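Local coordinates for protein glycosyltransferase (PDB 2IUY) that probably transfers a sugar from a nucleotide-activated donor, as a retaining glycosyltransferase of family GT4 involved in the biosynthesis of the antibiotic avilamycin A, at residues A[36-41]-A[149-154]; A[142-147]-A[322-327]; A[253-258]-A[274-279]. All blocks are in the same frame, centred on the assembly; numbering follows the deposited sequence.

Contact 1: A[36-41]-A[149-154]; sequences VANLMD and PARYRS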
ATOM      1  N   VAL A  36       6.516   3.839  -0.636  1.00  7.08           N
ATOM      2  CA  VAL A  36       7.680   4.675  -0.978  1.00  5.99           C
ATOM      3  C   VAL A  36       8.992   3.983  -0.572  1.00  7.55           C
ATOM      4  O   VAL A  36       9.958   4.041  -1.293  1.00  7.92           O
ATOM      5  CB  VAL A  36       7.544   6.087  -0.316  1.00  6.72           C
ATOM      6  CG1 VAL A  36       8.747   6.960  -0.629  1.00  5.29           C
ATOM      7  CG2 VAL A  36       6.258   6.787  -0.815  1.00  5.39           C
ATOM      8  N   ALA A  37       8.999   3.327   0.607  1.00  8.01           N
ATOM      9  CA  ALA A  37      10.127   2.546   1.086  1.00  7.13           C
ATOM     10  C   ALA A  37      10.505   1.415   0.099  1.00  7.70           C
ATOM     11  O   ALA A  37      11.672   1.256  -0.238  1.00  7.58           O
ATOM     12  CB  ALA A  37       9.820   1.982   2.501  1.00  5.71           C
ATOM     13  N   ASN A  38       9.510   0.667  -0.358  1.00  7.25           N
ATOM     14  CA  ASN A  38       9.698  -0.464  -1.218  1.00  8.98           C
ATOM     15  C   ASN A  38      10.116  -0.011  -2.630  1.00  9.72           C
ATOM     16  O   ASN A  38      11.022  -0.622  -3.265  1.00  9.24           O
ATOM     17  CB  ASN A  38       8.390  -1.320  -1.302  1.00  8.25           C
ATOM     18  CG  ASN A  38       8.174  -2.177  -0.062  1.00 10.11           C
ATOM     19  OD1 ASN A  38       9.023  -3.014   0.300  1.00  7.42           O
ATOM     20  ND2 ASN A  38       7.010  -2.021   0.559  1.00  7.38           N
ATOM     21  N   LEU A  39       9.461   1.045  -3.098  1.00  9.09           N
ATOM     22  CA  LEU A  39       9.844   1.739  -4.346  1.00  9.86           C
ATOM     23  C   LEU A  39      11.299   2.215  -4.318  1.00 10.88           C
ATOM     24  O   LEU A  39      12.078   1.965  -5.246  1.00 10.81           O
ATOM     25  CB  LEU A  39       8.881   2.912  -4.683  1.00  9.17           C
ATOM     26  CG  LEU A  39       9.271   3.652  -5.992  1.00  9.55           C
ATOM     27  CD1 LEU A  39       9.450   2.665  -7.186  1.00  6.02           C
ATOM     28  CD2 LEU A  39       8.358   4.776  -6.387  1.00  6.71           C
HETATM   29  N   MSE A  40      11.631   2.919  -3.254  1.00 11.83           N
HETATM   30  CA  MSE A  40      12.946   3.488  -3.052  1.00 14.19           C
HETATM   31  C   MSE A  40      14.058   2.417  -3.094  1.00 12.56           C
HETATM   32  O   MSE A  40      15.133   2.656  -3.619  1.00 12.89           O
HETATM   33  CB  MSE A  40      12.915   4.185  -1.696  1.00 13.43           C
HETATM   34  CG  MSE A  40      14.241   4.581  -1.138  1.00 16.54           C
HETATM   35 SE   MSE A  40      13.896   5.376   0.623  1.00 23.41          SE
HETATM   36  CE  MSE A  40      13.796   3.714   1.700  1.00 21.78           C
ATOM     37  N   ASP A  41      13.797   1.260  -2.476  1.00 12.69           N
ATOM     38  CA  ASP A  41      14.752   0.143  -2.428  1.00 11.12           C
ATOM     39  C   ASP A  41      15.007  -0.331  -3.851  1.00  9.79           C
ATOM     40  O   ASP A  41      16.143  -0.587  -4.232  1.00 10.14           O
ATOM     41  CB  ASP A  41      14.169  -1.036  -1.648  1.00 10.59           C
ATOM     42  CG  ASP A  41      14.131  -0.804  -0.157  1.00 11.96           C
ATOM     43  OD1 ASP A  41      14.569   0.276   0.318  1.00 12.27           O
ATOM     44  OD2 ASP A  41      13.633  -1.725   0.535  1.00 11.11           O
ATOM     45  N   PRO A 149      11.175  -8.020  -0.920  1.00  8.73           N
ATOM     46  CA  PRO A 149      11.204  -9.187  -0.058  1.00 10.07           C
ATOM     47  C   PRO A 149      12.170  -9.060   1.109  1.00 11.32           C
ATOM     48  O   PRO A 149      11.873  -9.633   2.169  1.00 11.93           O
ATOM     49  CB  PRO A 149      11.606 -10.343  -0.984  1.00 10.23           C
ATOM     50  CG  PRO A 149      11.404  -9.820  -2.406  1.00  9.98           C
ATOM     51  CD  PRO A 149      11.385  -8.334  -2.346  1.00  8.01           C
ATOM     52  N   ALA A 150      13.271  -8.312   0.952  1.00 12.01           N
ATOM     53  CA  ALA A 150      14.252  -8.121   2.045  1.00 12.50           C
ATOM     54  C   ALA A 150      13.617  -7.456   3.247  1.00 12.76           C
ATOM     55  O   ALA A 150      14.095  -7.593   4.348  1.00 14.25           O
ATOM     56  CB  ALA A 150      15.513  -7.302   1.574  1.00 12.53           C
ATOM     57  N   ARG A 151      12.542  -6.713   3.046  1.00 13.37           N
ATOM     58  CA  ARG A 151      11.876  -6.028   4.157  1.00 13.12           C
ATOM     59  C   ARG A 151      10.908  -6.947   4.895  1.00 12.73           C
ATOM     60  O   ARG A 151      10.357  -6.545   5.927  1.00 12.81           O
ATOM     61  CB  ARG A 151      11.127  -4.774   3.676  1.00 13.12           C
ATOM     62  CG  ARG A 151      12.043  -3.594   3.341  1.00 14.90           C
ATOM     63  CD  ARG A 151      11.356  -2.222   3.452  1.00 15.48           C
ATOM     64  NE  ARG A 151      12.271  -1.158   2.997  1.00 19.73           N
ATOM     65  CZ  ARG A 151      13.083  -0.405   3.755  1.00 20.10           C
ATOM     66  NH1 ARG A 151      13.141  -0.544   5.073  1.00 20.29           N
ATOM     67  NH2 ARG A 151      13.873   0.507   3.174  1.00 18.18           N
ATOM     68  N   TYR A 152      10.666  -8.138   4.342  1.00 11.14           N
ATOM     69  CA  TYR A 152       9.671  -9.067   4.888  1.00 12.23           C
ATOM     70  C   TYR A 152      10.315 -10.381   5.295  1.00 12.97           C
ATOM     71  O   TYR A 152      11.479 -10.674   4.931  1.00 11.12           O
ATOM     72  CB  TYR A 152       8.472  -9.267   3.922  1.00 12.22           C
ATOM     73  CG  TYR A 152       7.801  -7.918   3.692  1.00 12.18           C
ATOM     74  CD1 TYR A 152       6.776  -7.449   4.539  1.00 13.48           C
ATOM     75  CD2 TYR A 152       8.273  -7.065   2.691  1.00 11.62           C
ATOM     76  CE1 TYR A 152       6.230  -6.168   4.352  1.00 13.22           C
ATOM     77  CE2 TYR A 152       7.738  -5.805   2.513  1.00 13.86           C
ATOM     78  CZ  TYR A 152       6.732  -5.371   3.328  1.00 13.38           C
ATOM     79  OH  TYR A 152       6.259  -4.108   3.079  1.00 18.88           O
ATOM     80  N   ARG A 153       9.555 -11.162   6.058  1.00 13.70           N
ATOM     81  CA  ARG A 153      10.017 -12.468   6.463  1.00 13.88           C
ATOM     82  C   ARG A 153      10.086 -13.391   5.249  1.00 13.35           C
ATOM     83  O   ARG A 153       9.195 -13.400   4.374  1.00 14.01           O
ATOM     84  CB  ARG A 153       9.134 -13.072   7.555  1.00 14.32           C
ATOM     85  CG  ARG A 153       9.063 -12.308   8.844  1.00 14.97           C
ATOM     86  CD  ARG A 153      10.333 -12.391   9.698  1.00 19.86           C
ATOM     87  NE  ARG A 153      10.162 -11.572  10.901  1.00 17.15           N
ATOM     88  CZ  ARG A 153      10.872 -10.486  11.200  1.00 21.83           C
ATOM     89  NH1 ARG A 153      11.878 -10.088  10.418  1.00 22.19           N
ATOM     90  NH2 ARG A 153      10.612  -9.817  12.332  1.00 23.23           N
ATOM     91  N   SER A 154      11.138 -14.189   5.247  1.00 12.01           N
ATOM     92  CA  SER A 154      11.475 -15.053   4.168  1.00 11.45           C
ATOM     93  C   SER A 154      11.154 -16.484   4.534  1.00 11.04           C
ATOM     94  O   SER A 154      10.857 -16.798   5.694  1.00 12.34           O
ATOM     95  CB  SER A 154      12.971 -14.904   3.879  1.00 11.97           C
ATOM     96  OG  SER A 154      13.706 -15.514   4.925  1.00 10.19           O
TER

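Contact 2: A[142-147]-A[322-327]; sequences VIPIPV and VTIAER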
ATOM      1  N   VAL A 142      -0.444   1.837 -15.559  1.00  7.21           N
ATOM      2  CA  VAL A 142      -0.912   1.166 -14.395  1.00  7.60           C
ATOM      3  C   VAL A 142       0.271   0.352 -13.885  1.00  7.45           C
ATOM      4  O   VAL A 142       0.827  -0.497 -14.608  1.00  6.63           O
ATOM      5  CB  VAL A 142      -2.147   0.296 -14.700  1.00  6.90           C
ATOM      6  CG1 VAL A 142      -2.415  -0.619 -13.550  1.00  9.17           C
ATOM      7  CG2 VAL A 142      -3.363   1.182 -14.956  1.00  6.72           C
ATOM      8  N   ILE A 143       0.700   0.669 -12.664  1.00  6.90           N
ATOM      9  CA  ILE A 143       1.873   0.031 -12.110  1.00  7.58           C
ATOM     10  C   ILE A 143       1.536  -0.287 -10.668  1.00  6.82           C
ATOM     11  O   ILE A 143       1.344   0.622  -9.890  1.00  8.59           O
ATOM     12  CB  ILE A 143       3.197   0.913 -12.216  1.00  7.86           C
ATOM     13  CG1 ILE A 143       3.564   1.271 -13.665  1.00  7.16           C
ATOM     14  CG2 ILE A 143       4.348   0.165 -11.616  1.00  8.11           C
ATOM     15  CD1 ILE A 143       4.733   2.290 -13.760  1.00  7.51           C
ATOM     16  N   PRO A 144       1.412  -1.585 -10.322  1.00  6.73           N
ATOM     17  CA  PRO A 144       0.900  -1.936  -8.987  1.00  5.47           C
ATOM     18  C   PRO A 144       1.917  -1.668  -7.891  1.00  6.03           C
ATOM     19  O   PRO A 144       3.094  -1.307  -8.197  1.00  6.03           O
ATOM     20  CB  PRO A 144       0.554  -3.433  -9.150  1.00  7.38           C
ATOM     21  CG  PRO A 144       1.534  -3.934 -10.169  1.00  4.51           C
ATOM     22  CD  PRO A 144       1.655  -2.792 -11.154  1.00  5.68           C
ATOM     23  N   ILE A 145       1.474  -1.792  -6.629  1.00  6.11           N
ATOM     24  CA  ILE A 145       2.331  -1.550  -5.456  1.00  5.31           C
ATOM     25  C   ILE A 145       3.467  -2.578  -5.393  1.00  5.32           C
ATOM     26  O   ILE A 145       3.228  -3.792  -5.535  1.00  5.51           O
ATOM     27  CB  ILE A 145       1.527  -1.521  -4.148  1.00  5.26           C
ATOM     28  CG1 ILE A 145       0.545  -0.316  -4.120  1.00  6.84           C
ATOM     29  CG2 ILE A 145       2.428  -1.557  -2.961  1.00  3.83           C
ATOM     30  CD1 ILE A 145      -0.490  -0.448  -2.992  1.00  5.71           C
ATOM     31  N   PRO A 146       4.715  -2.081  -5.228  1.00  5.27           N
ATOM     32  CA  PRO A 146       5.899  -2.921  -5.122  1.00  5.67           C
ATOM     33  C   PRO A 146       6.110  -3.421  -3.700  1.00  7.05           C
ATOM     34  O   PRO A 146       5.636  -2.815  -2.731  1.00  5.49           O
ATOM     35  CB  PRO A 146       7.038  -1.946  -5.475  1.00  5.89           C
ATOM     36  CG  PRO A 146       6.595  -0.633  -4.985  1.00  5.95           C
ATOM     37  CD  PRO A 146       5.061  -0.644  -5.184  1.00  4.27           C
ATOM     38  N   VAL A 147       6.846  -4.510  -3.599  1.00  7.65           N
ATOM     39  CA  VAL A 147       7.227  -5.029  -2.337  1.00  8.38           C
ATOM     40  C   VAL A 147       8.697  -5.513  -2.452  1.00  8.96           C
ATOM     41  O   VAL A 147       9.067  -6.170  -3.423  1.00  8.75           O
ATOM     42  CB  VAL A 147       6.167  -6.101  -1.890  1.00  9.29           C
ATOM     43  CG1 VAL A 147       6.230  -7.441  -2.655  1.00  7.60           C
ATOM     44  CG2 VAL A 147       6.115  -6.190  -0.458  1.00 11.69           C
ATOM     45  N   VAL A 322      12.193  -4.533  -7.734  1.00 10.12           N
ATOM     46  CA  VAL A 322      13.104  -4.180  -8.838  1.00 10.63           C
ATOM     47  C   VAL A 322      12.337  -4.151 -10.147  1.00 10.39           C
ATOM     48  O   VAL A 322      12.548  -3.246 -10.981  1.00  9.94           O
ATOM     49  CB  VAL A 322      14.374  -5.160  -8.906  1.00  9.92           C
ATOM     50  CG1 VAL A 322      15.138  -5.029 -10.225  1.00 11.03           C
ATOM     51  CG2 VAL A 322      15.333  -4.920  -7.721  1.00  8.17           C
ATOM     52  N   THR A 323      11.451  -5.131 -10.328  1.00 10.62           N
ATOM     53  CA  THR A 323      10.565  -5.147 -11.490  1.00 12.44           C
ATOM     54  C   THR A 323       9.671  -3.897 -11.569  1.00 11.04           C
ATOM     55  O   THR A 323       9.497  -3.333 -12.644  1.00  9.93           O
ATOM     56  CB  THR A 323       9.691  -6.476 -11.681  1.00 12.93           C
ATOM     57  OG1 THR A 323       9.057  -6.427 -12.975  1.00 17.05           O
ATOM     58  CG2 THR A 323       8.547  -6.547 -10.723  1.00 15.34           C
ATOM     59  N   ILE A 324       9.089  -3.511 -10.436  1.00 10.48           N
ATOM     60  CA  ILE A 324       8.227  -2.326 -10.371  1.00  9.72           C
ATOM     61  C   ILE A 324       9.038  -1.039 -10.501  1.00  9.00           C
ATOM     62  O   ILE A 324       8.648  -0.145 -11.223  1.00  8.16           O
ATOM     63  CB  ILE A 324       7.443  -2.269  -9.054  1.00  9.73           C
ATOM     64  CG1 ILE A 324       6.484  -3.471  -8.969  1.00 10.22           C
ATOM     65  CG2 ILE A 324       6.678  -0.892  -8.913  1.00  8.00           C
ATOM     66  CD1 ILE A 324       5.563  -3.621 -10.220  1.00  8.57           C
ATOM     67  N   ALA A 325      10.183  -0.970  -9.821  1.00  8.49           N
ATOM     68  CA  ALA A 325      11.057   0.187  -9.998  1.00  9.05           C
ATOM     69  C   ALA A 325      11.477   0.381 -11.464  1.00  9.26           C
ATOM     70  O   ALA A 325      11.552   1.496 -11.934  1.00  8.24           O
ATOM     71  CB  ALA A 325      12.281   0.117  -9.070  1.00  8.52           C
ATOM     72  N   GLU A 326      11.794  -0.693 -12.173  1.00 10.50           N
ATOM     73  CA  GLU A 326      12.237  -0.540 -13.559  1.00 12.99           C
ATOM     74  C   GLU A 326      11.075  -0.123 -14.441  1.00 10.13           C
ATOM     75  O   GLU A 326      11.235   0.657 -15.330  1.00 10.04           O
ATOM     76  CB  GLU A 326      13.045  -1.774 -14.070  1.00 14.36           C
ATOM     77  CG  GLU A 326      12.277  -3.038 -14.393  1.00 19.55           C
ATOM     78  CD  GLU A 326      13.201  -4.265 -14.661  1.00 20.10           C
ATOM     79  OE1 GLU A 326      14.457  -4.096 -14.616  1.00 27.80           O
ATOM     80  OE2 GLU A 326      12.660  -5.391 -14.880  1.00 27.66           O
ATOM     81  N   ARG A 327       9.866  -0.554 -14.114  1.00 10.48           N
ATOM     82  CA  ARG A 327       8.668  -0.005 -14.749  1.00 10.40           C
ATOM     83  C   ARG A 327       8.496   1.502 -14.568  1.00 10.19           C
ATOM     84  O   ARG A 327       8.221   2.219 -15.538  1.00  9.92           O
ATOM     85  CB  ARG A 327       7.389  -0.787 -14.341  1.00 10.56           C
ATOM     86  CG  ARG A 327       7.370  -2.133 -15.055  1.00 14.94           C
ATOM     87  CD  ARG A 327       6.373  -3.041 -14.449  1.00 21.68           C
ATOM     88  NE  ARG A 327       4.986  -2.596 -14.697  1.00 20.07           N
ATOM     89  CZ  ARG A 327       3.925  -3.342 -14.388  1.00 19.97           C
ATOM     90  NH1 ARG A 327       4.105  -4.562 -13.848  1.00 17.64           N
ATOM     91  NH2 ARG A 327       2.699  -2.889 -14.644  1.00 18.44           N
TER

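Contact 3: A[253-258]-A[274-279]; sequences PGATVV and GCLAEI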
ATOM      1  N   PRO A 253      -7.560   1.642  -4.051  1.00  9.45           N
ATOM      2  CA  PRO A 253      -6.553   1.927  -5.109  1.00  9.92           C
ATOM      3  C   PRO A 253      -5.513   0.847  -5.445  1.00  9.32           C
ATOM      4  O   PRO A 253      -5.337   0.523  -6.658  1.00  8.84           O
ATOM      5  CB  PRO A 253      -5.867   3.225  -4.642  1.00 10.04           C
ATOM      6  CG  PRO A 253      -6.755   3.793  -3.579  1.00 10.53           C
ATOM      7  CD  PRO A 253      -7.594   2.683  -3.011  1.00 10.58           C
ATOM      8  N   GLY A 254      -4.864   0.292  -4.405  1.00  8.53           N
ATOM      9  CA  GLY A 254      -3.760  -0.619  -4.574  1.00  9.46           C
ATOM     10  C   GLY A 254      -3.538  -1.684  -3.507  1.00 10.43           C
ATOM     11  O   GLY A 254      -2.892  -2.718  -3.791  1.00 10.24           O
ATOM     12  N   ALA A 255      -4.052  -1.460  -2.291  1.00  9.80           N
ATOM     13  CA  ALA A 255      -4.070  -2.485  -1.233  1.00  9.56           C
ATOM     14  C   ALA A 255      -2.701  -3.115  -0.972  1.00  9.70           C
ATOM     15  O   ALA A 255      -2.435  -4.265  -1.303  1.00  8.61           O
ATOM     16  CB  ALA A 255      -5.120  -3.578  -1.512  1.00 10.07           C
ATOM     17  N   THR A 256      -1.835  -2.319  -0.389  1.00 10.73           N
ATOM     18  CA  THR A 256      -0.476  -2.706  -0.088  1.00 12.03           C
ATOM     19  C   THR A 256      -0.440  -4.015   0.742  1.00 11.79           C
ATOM     20  O   THR A 256       0.435  -4.846   0.556  1.00 11.90           O
ATOM     21  CB  THR A 256       0.223  -1.524   0.666  1.00 12.57           C
ATOM     22  OG1 THR A 256       1.653  -1.775   0.778  1.00 16.33           O
ATOM     23  CG2 THR A 256      -0.388  -1.347   2.043  1.00 11.65           C
ATOM     24  N   VAL A 257      -1.433  -4.224   1.616  1.00 11.32           N
ATOM     25  CA  VAL A 257      -1.434  -5.422   2.491  1.00 10.29           C
ATOM     26  C   VAL A 257      -1.444  -6.726   1.691  1.00  9.22           C
ATOM     27  O   VAL A 257      -0.971  -7.726   2.177  1.00  8.40           O
ATOM     28  CB  VAL A 257      -2.637  -5.436   3.509  1.00 11.03           C
ATOM     29  CG1 VAL A 257      -3.975  -5.878   2.818  1.00  8.27           C
ATOM     30  CG2 VAL A 257      -2.295  -6.293   4.743  1.00 12.43           C
ATOM     31  N   VAL A 258      -1.964  -6.692   0.460  1.00  7.70           N
ATOM     32  CA  VAL A 258      -2.005  -7.889  -0.394  1.00  6.85           C
ATOM     33  C   VAL A 258      -0.578  -8.372  -0.758  1.00  6.02           C
ATOM     34  O   VAL A 258      -0.239  -9.563  -0.584  1.00  5.05           O
ATOM     35  CB  VAL A 258      -2.865  -7.667  -1.685  1.00  6.32           C
ATOM     36  CG1 VAL A 258      -2.802  -8.913  -2.663  1.00  7.73           C
ATOM     37  CG2 VAL A 258      -4.328  -7.409  -1.347  1.00  6.11           C
ATOM     38  N   GLY A 274     -12.358  -2.530  -6.157  1.00  9.94           N
ATOM     39  CA  GLY A 274     -11.239  -1.744  -6.696  1.00  9.32           C
ATOM     40  C   GLY A 274     -10.136  -2.651  -7.220  1.00  8.76           C
ATOM     41  O   GLY A 274     -10.397  -3.609  -7.902  1.00  8.44           O
ATOM     42  N   CYS A 275      -8.917  -2.404  -6.784  1.00  9.20           N
ATOM     43  CA  CYS A 275      -7.746  -3.203  -7.197  1.00  8.54           C
ATOM     44  C   CYS A 275      -7.814  -4.674  -6.759  1.00  9.06           C
ATOM     45  O   CYS A 275      -7.133  -5.535  -7.330  1.00 10.02           O
ATOM     46  CB  CYS A 275      -6.489  -2.559  -6.616  1.00  6.65           C
ATOM     47  SG  CYS A 275      -6.250  -2.818  -4.831  1.00  8.73           S
ATOM     48  N   LEU A 276      -8.603  -4.980  -5.729  1.00  9.05           N
ATOM     49  CA  LEU A 276      -8.628  -6.356  -5.217  1.00  8.91           C
ATOM     50  C   LEU A 276      -9.000  -7.428  -6.250  1.00  8.86           C
ATOM     51  O   LEU A 276      -8.420  -8.524  -6.270  1.00  9.16           O
ATOM     52  CB  LEU A 276      -9.499  -6.447  -3.971  1.00  7.71           C
ATOM     53  CG  LEU A 276      -8.988  -5.513  -2.853  1.00  8.15           C
ATOM     54  CD1 LEU A 276     -10.010  -5.511  -1.713  1.00  9.15           C
ATOM     55  CD2 LEU A 276      -7.590  -5.934  -2.323  1.00  9.26           C
ATOM     56  N   ALA A 277      -9.965  -7.119  -7.104  1.00  9.45           N
ATOM     57  CA  ALA A 277     -10.325  -8.013  -8.217  1.00  9.36           C
ATOM     58  C   ALA A 277      -9.092  -8.432  -9.069  1.00  9.15           C
ATOM     59  O   ALA A 277      -9.058  -9.523  -9.638  1.00  8.81           O
ATOM     60  CB  ALA A 277     -11.427  -7.340  -9.094  1.00  9.48           C
ATOM     61  N   GLU A 278      -8.106  -7.553  -9.144  1.00  9.10           N
ATOM     62  CA  GLU A 278      -6.935  -7.696 -10.043  1.00  9.95           C
ATOM     63  C   GLU A 278      -5.795  -8.469  -9.407  1.00  9.85           C
ATOM     64  O   GLU A 278      -5.082  -9.223 -10.095  1.00  9.67           O
ATOM     65  CB  GLU A 278      -6.439  -6.297 -10.497  1.00  9.66           C
ATOM     66  CG  GLU A 278      -7.375  -5.596 -11.548  1.00 10.72           C
ATOM     67  CD  GLU A 278      -7.085  -4.090 -11.690  1.00 10.08           C
ATOM     68  OE1 GLU A 278      -5.933  -3.719 -11.966  1.00  9.36           O
ATOM     69  OE2 GLU A 278      -7.997  -3.273 -11.482  1.00  8.40           O
ATOM     70  N   ILE A 279      -5.634  -8.297  -8.092  1.00  9.20           N
ATOM     71  CA  ILE A 279      -4.455  -8.821  -7.405  1.00  8.69           C
ATOM     72  C   ILE A 279      -4.691  -9.980  -6.476  1.00  8.89           C
ATOM     73  O   ILE A 279      -3.819 -10.821  -6.334  1.00  8.74           O
ATOM     74  CB  ILE A 279      -3.626  -7.697  -6.679  1.00  9.60           C
ATOM     75  CG1 ILE A 279      -4.467  -6.911  -5.629  1.00  9.59           C
ATOM     76  CG2 ILE A 279      -3.104  -6.713  -7.699  1.00  7.42           C
ATOM     77  CD1 ILE A 279      -3.548  -5.902  -4.828  1.00  5.84           C
TER

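Contact 1: A[36-41]-A[149-154]
Arg151 reaches from a short 3-10 turn to helix 31-45 and clasps Asp41 in a two-pronged salt bridge. Its CG is anti to the carbonyl carbon and the chain runs extended to NE, so the guanidinium arrives beside the carboxylate with the two planes 22° apart. Arg151 NH2 gives the better bond, 2.9 Å to the syn lone pair of Asp41 OD1, with the acceptor close to the guanidinium plane. Arg151 NE lies as near to Asp41 OD2, at 2.9 Å, but its N-H is bent to 129° and this second bond is weak. Ala37 CB sits over one face of the guanidinium, offset toward its rim, while the Met40 side chain, present as selenomethionine, crosses that of Arg151 at about a right angle and brings Met40 CE 3.5 Å from Arg151 NH2. Asp41 OD2 also lies close to OD2 of Asp148; the nearby positive charge of Arg151 would offset this crowding and probably favours an ionised Asp41. These partners bridge the two Rossmann-like halves of a GT-B fold: helix 31-45 packs on the N-terminal sheet, and segment 149-154 leads into the first strand of the C-terminal one. Deeper in, Asn38 and Tyr152 meet tip to tip, amide and ring planes 24° apart. Asn38 ND2 points almost straight at Tyr152 OH, yet at 3.4 Å the bond is weak. Each group has its stronger partner beyond the pair: Asn38 OD1, at the ring edge 3.8 Å from Tyr152 CE2, accepts from the backbone N of Asp148, and Tyr152 OH is hydrogen-bonded to OE2 of Glu260, a UDP-binding residue. The turn itself is closed by Tyr152 N, which donates to Pro149 O over 2.9 Å.

Contact 2: A[142-147]-A[322-327]
Ile324 is the wedge that pins helix 321-336 to the proline-rich linker 142-147. With CG2 anti to the backbone N, this methyl packs closely against three linker residues: Ile324 CG2 lies 3.6 Å from Pro146 CB, 3.7 Å from Ile143 CG2 and just as near the carbonyl oxygen of Pro144. The other branch bends at chi2 (-53°) and lays Ile324 CD1 against the proline ring, 4.0 Å from Pro144 CG. Pro146 crosses Ile324 at about a right angle and is backed by Val35 of helix 31-45, so that the linker is held between two helices of the N-terminal side. One turn further on, toward the more open margin, Arg327 makes a looser contact. Arg327 CB touches Ile143 CD1 at 4.1 Å, the two side chains sliding past each other in opposite directions, and the arginine chain then bends at chi3 (69°). The Ile143 CG2 methyl comes over one face of the guanidinium, whereas Val142 O approaches its edge. Arg327 NH2 donates to Val142 O at 3.0 Å, but with an N-H angle of 125° the bond is weak; Pro144 CD lies 3.6 Å from Arg327 NH2. The grip between linker and helix therefore rests chiefly on buried apolar surface around Ile324, and the single bent bond of Arg327 probably adds little strength where solvent could compete for it.

Contact 3: A[253-258]-A[274-279]
The two backbones come closest where Gly254 CA faces Cys275 CA at 5.4 Å, then diverge as helix 256-263 and the short helix 276-279 begin, Ala255 taking a left-handed conformation (phi 52°) just ahead of the first. Cys275 fills the narrow end. Its SG stands in the crowded position between backbone N and carbonyl carbon (chi1 75°), which drives Cys275 SG against the main chain, 3.2 Å from Gly254 C, while CB rests on Pro253 O. Ala255 CB also touches Cys275 SG at 3.6 Å and meets Leu276 CD2 at 3.5 Å. Leu276 CD2 goes on to touch Val258 CG2 at 3.7 Å. Ile279 likewise holds CG1 in the crowded position (chi1 58°), so that Ile279 CD1 reaches across, 3.4 Å from Gly254 O and 3.7 Å from Val258 CB. Cys275 O accepts from both Glu278 N and Ile279 N, Val258 N donates to Ala255 O, and Pro253 O is hydrogen-bonded to Ser127 OG outside the two segments. Thr256 and Val257 of segment 253-258 bind UDP, and they take no part in this packing. Trp319 of helix 308-319 closes over Val258 and Ile279, while helix 256-263 also sets Val257 against Val235 and Ala237 of strand 234-237.

Along the chain the segments run 36-41, 142-147, 149-154, 253-258, 274-279 and 322-327, so contacts 1 and 2 cross, while contact 3 is nested inside the loop that contact 2 closes. Contacts 1 and 2 have centres 12 Å apart and share the connection between the two parallel sheets; Val147 CG2 touches Tyr152 CE2 at 3.4 Å. Contact 3, about 14 Å from contact 2 between centres, belongs to the C-terminal Rossmann-like domain, and Ile145 CD1 joins the two at Gly254. In contact 2 helix 321-336 returns to the N-terminal domain, as in other GT-B enzymes, and the interdomain connection is packed beside the UDP site in the cleft.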